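Local coordinates for protein D-psicose 3-epimerase (Agrobacterium tumefaciens, PDB 2HK0) that catalyses the metal-dependent C3 epimerisation of free ketohexoses, interconverting D-fructose and D-psicose, at residues G231-R236 with K240-W245; M201-H206 with I262-V267. All blocks are in the same frame, centred on the assembly; numbering follows the deposited sequence.

Interaction 1 (G231-R236 with K240-W245); sequences GESNRR and KGRMPW
The carboxylate of E232 is gripped by the loop 240-245, whose N-H groups at G241 and M243 join the indole of W245 around it. With E232 CG beside the backbone N and the chain folded back at chi2 (-66°), the acid end swings over toward G241. OE1 presents its syn lone pair to M243 N, a fairly straight bond of 3.1 Å. OE2 is more heavily used: W245 NE1 donates to it at 2.8 Å, and G241 N lies equally close to OE2 but at an angle that makes the bond weak. A further bond to OE2 comes from G239 N, just ahead of K240. Carboxylate and ring stand nearly perpendicular, 89° apart; E232 OE2 lies nearly in the indole plane, while NE1 comes in on the syn side of OE2, 31° out of the carboxylate plane. All this happens in the loop that follows strand 225-230 of the TIM barrel and leads into helix 245-254. The selenomethionine M243, bent at chi2 and chi3, brings its CE to 3.0 Å from G231 O and against S233 N. The guanidinium of R236 lays one face against K240 C and G241 N. Its NE donates at 2.8 Å to N234 OD1, which lies near the guanidinium plane and receives the bond on a lone pair; this helps hold the group's rotation. A water accepts from R242 N at 2.7 Å and weakly from R236 NH2, while R236 NH1 pairs with D212 of the second subunit. R242 NH2 approaches S233 OG, but R242 NH2 bonds N208 O and S233 OG bonds I209 O, both of the second subunit.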
loop_
_atom_site.group_PDB
_atom_site.type_symbol
_atom_site.label_atom_id
_atom_site.label_comp_id
_atom_site.label_asym_id
_atom_site.label_seq_id
_atom_site.Cartn_x
_atom_site.Cartn_y
_atom_site.Cartn_z
ATOM N N GLY A 231 -11.781 -6.011 -10.178
ATOM C CA GLY A 231 -12.763 -5.897 -9.115
ATOM C C GLY A 231 -11.991 -5.722 -7.824
ATOM O O GLY A 231 -10.797 -6.033 -7.773
ATOM N N GLU A 232 -12.640 -5.218 -6.780
ATOM C CA GLU A 232 -11.952 -5.049 -5.513
ATOM C C GLU A 232 -11.888 -6.440 -4.881
ATOM O O GLU A 232 -12.446 -7.397 -5.428
ATOM C CB GLU A 232 -12.702 -4.049 -4.622
ATOM C CG GLU A 232 -12.704 -2.592 -5.154
ATOM C CD GLU A 232 -11.305 -1.938 -5.183
ATOM O OE1 GLU A 232 -10.386 -2.470 -4.515
ATOM O OE2 GLU A 232 -11.132 -0.881 -5.855
ATOM N N SER A 233 -11.217 -6.562 -3.740
ATOM C CA SER A 233 -11.048 -7.859 -3.100
ATOM C C SER A 233 -12.364 -8.544 -2.777
ATOM O O SER A 233 -12.434 -9.789 -2.766
ATOM C CB SER A 233 -10.221 -7.720 -1.817
ATOM O OG SER A 233 -10.977 -7.095 -0.794
ATOM N N ASN A 234 -13.391 -7.746 -2.485
ATOM C CA ASN A 234 -14.712 -8.295 -2.176
ATOM C C ASN A 234 -15.680 -8.108 -3.339
ATOM O O ASN A 234 -16.903 -8.193 -3.172
ATOM C CB ASN A 234 -15.283 -7.698 -0.876
ATOM C CG ASN A 234 -15.302 -6.170 -0.878
ATOM O OD1 ASN A 234 -15.196 -5.538 -1.933
ATOM N ND2 ASN A 234 -15.450 -5.569 0.315
ATOM N N ARG A 235 -15.111 -7.827 -4.515
ATOM C CA ARG A 235 -15.868 -7.718 -5.771
ATOM C C ARG A 235 -16.673 -6.465 -6.077
ATOM O O ARG A 235 -17.546 -6.502 -6.937
ATOM C CB ARG A 235 -16.788 -8.930 -5.932
ATOM C CG ARG A 235 -16.076 -10.247 -5.753
ATOM C CD ARG A 235 -15.606 -10.755 -7.086
ATOM N NE ARG A 235 -15.924 -12.153 -7.207
ATOM C CZ ARG A 235 -15.715 -12.885 -8.291
ATOM N NH1 ARG A 235 -15.182 -12.350 -9.377
ATOM N NH2 ARG A 235 -16.036 -14.165 -8.266
ATOM N N ARG A 236 -16.402 -5.376 -5.370
ATOM C CA ARG A 236 -17.071 -4.118 -5.674
ATOM C C ARG A 236 -16.392 -3.595 -6.945
ATOM O O ARG A 236 -15.353 -4.117 -7.359
ATOM C CB ARG A 236 -16.876 -3.115 -4.538
ATOM C CG ARG A 236 -17.685 -3.441 -3.272
ATOM C CD ARG A 236 -17.270 -2.491 -2.159
ATOM N NE ARG A 236 -15.918 -2.823 -1.752
ATOM C CZ ARG A 236 -15.108 -2.014 -1.081
ATOM N NH1 ARG A 236 -15.514 -0.794 -0.730
ATOM N NH2 ARG A 236 -13.891 -2.441 -0.758
ATOM N N LYS A 240 -13.487 1.473 -5.605
ATOM C CA LYS A 240 -14.191 1.541 -4.321
ATOM C C LYS A 240 -13.299 1.031 -3.181
ATOM O O LYS A 240 -13.581 1.277 -1.998
ATOM C CB LYS A 240 -15.445 0.657 -4.352
ATOM C CG LYS A 240 -16.545 1.082 -5.328
ATOM C CD LYS A 240 -17.376 2.218 -4.743
ATOM C CE LYS A 240 -18.696 2.399 -5.500
ATOM N NZ LYS A 240 -19.467 3.520 -4.888
ATOM N N GLY A 241 -12.221 0.327 -3.534
ATOM C CA GLY A 241 -11.391 -0.263 -2.504
ATOM C C GLY A 241 -9.896 -0.056 -2.478
ATOM O O GLY A 241 -9.363 0.863 -3.086
ATOM N N ARG A 242 -9.224 -0.965 -1.783
ATOM C CA ARG A 242 -7.781 -0.915 -1.570
ATOM C C ARG A 242 -6.860 -1.647 -2.548
ATOM O O ARG A 242 -5.665 -1.752 -2.303
ATOM C CB ARG A 242 -7.481 -1.403 -0.150
ATOM C CG ARG A 242 -7.893 -2.850 0.082
ATOM C CD ARG A 242 -7.602 -3.288 1.499
ATOM N NE ARG A 242 -8.438 -4.433 1.826
ATOM C CZ ARG A 242 -8.164 -5.690 1.495
ATOM N NH1 ARG A 242 -7.049 -5.986 0.836
ATOM N NH2 ARG A 242 -9.044 -6.643 1.790
HETATM N N MSE A 243 -7.403 -2.163 -3.641
HETATM C CA MSE A 243 -6.583 -2.846 -4.644
HETATM C C MSE A 243 -5.441 -1.869 -5.048
HETATM O O MSE A 243 -5.652 -0.656 -5.139
HETATM C CB MSE A 243 -7.481 -3.169 -5.838
HETATM C CG MSE A 243 -7.026 -4.280 -6.760
HETATM SE SE MSE A 243 -6.851 -6.008 -5.880
HETATM C CE MSE A 243 -8.681 -6.609 -5.723
ATOM N N PRO A 244 -4.217 -2.374 -5.273
ATOM C CA PRO A 244 -3.129 -1.455 -5.656
ATOM C C PRO A 244 -3.226 -1.073 -7.147
ATOM O O PRO A 244 -2.376 -1.435 -7.961
ATOM C CB PRO A 244 -1.860 -2.250 -5.356
ATOM C CG PRO A 244 -2.335 -3.532 -4.688
ATOM C CD PRO A 244 -3.726 -3.753 -5.156
ATOM N N TRP A 245 -4.261 -0.320 -7.485
ATOM C CA TRP A 245 -4.504 0.074 -8.860
ATOM C C TRP A 245 -3.324 0.715 -9.580
ATOM O O TRP A 245 -3.071 0.407 -10.739
ATOM C CB TRP A 245 -5.744 0.971 -8.911
ATOM C CG TRP A 245 -6.982 0.234 -8.448
ATOM C CD1 TRP A 245 -7.745 0.513 -7.346
ATOM C CD2 TRP A 245 -7.552 -0.932 -9.047
ATOM N NE1 TRP A 245 -8.760 -0.419 -7.220
ATOM C CE2 TRP A 245 -8.662 -1.318 -8.247
ATOM C CE3 TRP A 245 -7.233 -1.700 -10.185
ATOM C CZ2 TRP A 245 -9.452 -2.444 -8.548
ATOM C CZ3 TRP A 245 -8.012 -2.805 -10.482
ATOM C CH2 TRP A 245 -9.113 -3.169 -9.662
HETATM O O HOH W 1 -10.897 -2.266 -0.185
#

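Interaction 2 (M201-H206 with I262-V267); sequences MLDTFH and IMEPFV
D203 and E264 meet acid to acid, the two side chains running at about a right angle to each other. D203 CB, at the end of strand 198-203, is still 5.3 Å from E264 OE1. CG lies anti to the backbone N (chi1 -179°), which carries the carboxylate out toward the other segment; CG itself comes within 4.0 Å of E264 OE1. There the two oxygens part ways. OD1 turns back to its own chain and accepts from F205 N at 2.9 Å, on the anti side, so D203 N-caps helix 204-210, which leaves the other oxygen directed at E264. OD2 comes to 3.0 Å from E264 OE1, two acceptors side by side, and it has E170 OE2 close by as well. E264 reaches in with an extended chain from just beyond strand 260-263, and the two carboxylate planes are tilted by 33°. Three acids thus gather at the C-terminal ends of strands of the TIM barrel, where enzymes of this fold keep their active sites. H229 lies among them: it touches D203 and gives E264 OE1 a weak hydrogen bond through ND1. Such closely set carboxylates are consistent with a divalent-metal site, as in xylose isomerase-like epimerases. R235 NH1 makes a long, weak ion pair with E264 OE1 from the neighbouring loop.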
loop_
_atom_site.group_PDB
_atom_site.type_symbol
_atom_site.label_atom_id
_atom_site.label_comp_id
_atom_site.label_asym_id
_atom_site.label_seq_id
_atom_site.Cartn_x
_atom_site.Cartn_y
_atom_site.Cartn_z
HETATM N N MSE A 201 -4.925 -15.644 -18.566
HETATM C CA MSE A 201 -5.895 -14.632 -18.146
HETATM C C MSE A 201 -5.819 -14.439 -16.635
HETATM O O MSE A 201 -5.865 -15.414 -15.875
HETATM C CB MSE A 201 -7.293 -15.081 -18.541
HETATM C CG MSE A 201 -8.377 -14.208 -18.038
HETATM SE SE MSE A 201 -10.092 -14.879 -18.624
HETATM C CE MSE A 201 -11.212 -13.821 -17.420
ATOM N N LEU A 202 -5.695 -13.188 -16.198
ATOM C CA LEU A 202 -5.606 -12.878 -14.767
ATOM C C LEU A 202 -6.816 -12.067 -14.300
ATOM O O LEU A 202 -7.432 -11.335 -15.079
ATOM C CB LEU A 202 -4.310 -12.108 -14.463
ATOM C CG LEU A 202 -3.021 -12.845 -14.844
ATOM C CD1 LEU A 202 -1.792 -11.985 -14.502
ATOM C CD2 LEU A 202 -2.974 -14.190 -14.109
ATOM N N ASP A 203 -7.113 -12.165 -13.011
ATOM C CA ASP A 203 -8.281 -11.504 -12.427
ATOM C C ASP A 203 -7.863 -10.951 -11.049
ATOM O O ASP A 203 -7.401 -11.710 -10.195
ATOM C CB ASP A 203 -9.371 -12.570 -12.312
ATOM C CG ASP A 203 -10.666 -12.048 -11.743
ATOM O OD1 ASP A 203 -10.623 -11.180 -10.844
ATOM O OD2 ASP A 203 -11.729 -12.541 -12.175
ATOM N N THR A 204 -8.018 -9.642 -10.830
ATOM C CA THR A 204 -7.595 -9.061 -9.565
ATOM C C THR A 204 -8.187 -9.720 -8.335
ATOM O O THR A 204 -7.512 -9.826 -7.321
ATOM C CB THR A 204 -7.843 -7.539 -9.498
ATOM O OG1 THR A 204 -9.226 -7.250 -9.741
ATOM C CG2 THR A 204 -6.971 -6.838 -10.527
ATOM N N PHE A 205 -9.423 -10.182 -8.422
ATOM C CA PHE A 205 -10.053 -10.851 -7.288
ATOM C C PHE A 205 -9.278 -12.119 -6.890
ATOM O O PHE A 205 -9.066 -12.388 -5.694
ATOM C CB PHE A 205 -11.510 -11.218 -7.628
ATOM C CG PHE A 205 -12.190 -12.097 -6.586
ATOM C CD1 PHE A 205 -12.514 -11.598 -5.324
ATOM C CD2 PHE A 205 -12.499 -13.424 -6.876
ATOM C CE1 PHE A 205 -13.139 -12.414 -4.358
ATOM C CE2 PHE A 205 -13.127 -14.254 -5.918
ATOM C CZ PHE A 205 -13.445 -13.740 -4.660
ATOM N N HIS A 206 -8.847 -12.884 -7.889
ATOM C CA HIS A 206 -8.141 -14.134 -7.641
ATOM C C HIS A 206 -6.685 -13.876 -7.289
ATOM O O HIS A 206 -6.116 -14.544 -6.422
ATOM C CB HIS A 206 -8.252 -15.043 -8.873
ATOM C CG HIS A 206 -9.666 -15.385 -9.237
ATOM N ND1 HIS A 206 -10.491 -16.098 -8.400
ATOM C CD2 HIS A 206 -10.406 -15.099 -10.337
ATOM C CE1 HIS A 206 -11.681 -16.238 -8.963
ATOM N NE2 HIS A 206 -11.655 -15.640 -10.139
ATOM N N ILE A 262 -11.872 -5.999 -18.271
ATOM C CA ILE A 262 -13.292 -6.127 -17.967
ATOM C C ILE A 262 -13.537 -6.100 -16.472
ATOM O O ILE A 262 -12.993 -6.942 -15.732
ATOM C CB ILE A 262 -13.865 -7.479 -18.463
ATOM C CG1 ILE A 262 -13.377 -7.781 -19.888
ATOM C CG2 ILE A 262 -15.415 -7.455 -18.371
ATOM C CD1 ILE A 262 -13.806 -6.756 -20.925
HETATM N N MSE A 263 -14.340 -5.154 -16.002
HETATM C CA MSE A 263 -14.648 -5.152 -14.569
HETATM C C MSE A 263 -15.755 -6.203 -14.395
HETATM O O MSE A 263 -16.705 -6.258 -15.173
HETATM C CB MSE A 263 -15.107 -3.776 -14.081
HETATM C CG MSE A 263 -16.299 -3.181 -14.801
HETATM SE SE MSE A 263 -16.633 -1.393 -14.057
HETATM C CE MSE A 263 -15.060 -0.452 -14.686
ATOM N N GLU A 264 -15.609 -7.042 -13.377
ATOM C CA GLU A 264 -16.542 -8.127 -13.115
ATOM C C GLU A 264 -17.080 -7.971 -11.694
ATOM O O GLU A 264 -16.828 -8.796 -10.821
ATOM C CB GLU A 264 -15.776 -9.443 -13.273
ATOM C CG GLU A 264 -16.573 -10.715 -13.099
ATOM C CD GLU A 264 -15.683 -11.947 -13.243
ATOM O OE1 GLU A 264 -14.594 -11.959 -12.634
ATOM O OE2 GLU A 264 -16.066 -12.892 -13.964
ATOM N N PRO A 265 -17.838 -6.901 -11.446
ATOM C CA PRO A 265 -18.359 -6.718 -10.093
ATOM C C PRO A 265 -19.607 -7.532 -9.762
ATOM O O PRO A 265 -20.493 -7.718 -10.590
ATOM C CB PRO A 265 -18.587 -5.208 -10.018
ATOM C CG PRO A 265 -18.989 -4.858 -11.442
ATOM C CD PRO A 265 -18.192 -5.775 -12.339
ATOM N N PHE A 266 -19.652 -8.026 -8.536
ATOM C CA PHE A 266 -20.790 -8.803 -8.053
ATOM C C PHE A 266 -21.075 -8.234 -6.660
ATOM O O PHE A 266 -20.390 -8.568 -5.685
ATOM C CB PHE A 266 -20.425 -10.291 -7.973
ATOM C CG PHE A 266 -20.267 -10.970 -9.326
ATOM C CD1 PHE A 266 -21.379 -11.220 -10.133
ATOM C CD2 PHE A 266 -19.010 -11.399 -9.766
ATOM C CE1 PHE A 266 -21.244 -11.896 -11.365
ATOM C CE2 PHE A 266 -18.858 -12.070 -10.983
ATOM C CZ PHE A 266 -19.982 -12.322 -11.791
ATOM N N VAL A 267 -22.084 -7.371 -6.579
ATOM C CA VAL A 267 -22.425 -6.712 -5.337
ATOM C C VAL A 267 -23.880 -6.935 -4.867
ATOM O O VAL A 267 -24.287 -6.387 -3.843
ATOM C CB VAL A 267 -22.159 -5.182 -5.462
ATOM C CG1 VAL A 267 -20.666 -4.920 -5.799
ATOM C CG2 VAL A 267 -23.051 -4.588 -6.544
#

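In the fold
From the N terminus, the chain first reaches 201-206, where strand 198-203 passes into helix 204-210. Helix 214-221 and strand 225-230 follow, and then both halves of interaction 1, which closes a short loop with three residues between its segments. Helix 245-254 carries the chain to strand 260-263 and the second half of interaction 2, so the small loop lies wholly within the large one. Interaction 2 spans the sixth and eighth strands of the barrel, and interaction 1 shapes the loop leaving the seventh, between them. The two touch at two points, where G231 O and T204 OG1, and R235 O and F266 N, probably form hydrogen bonds.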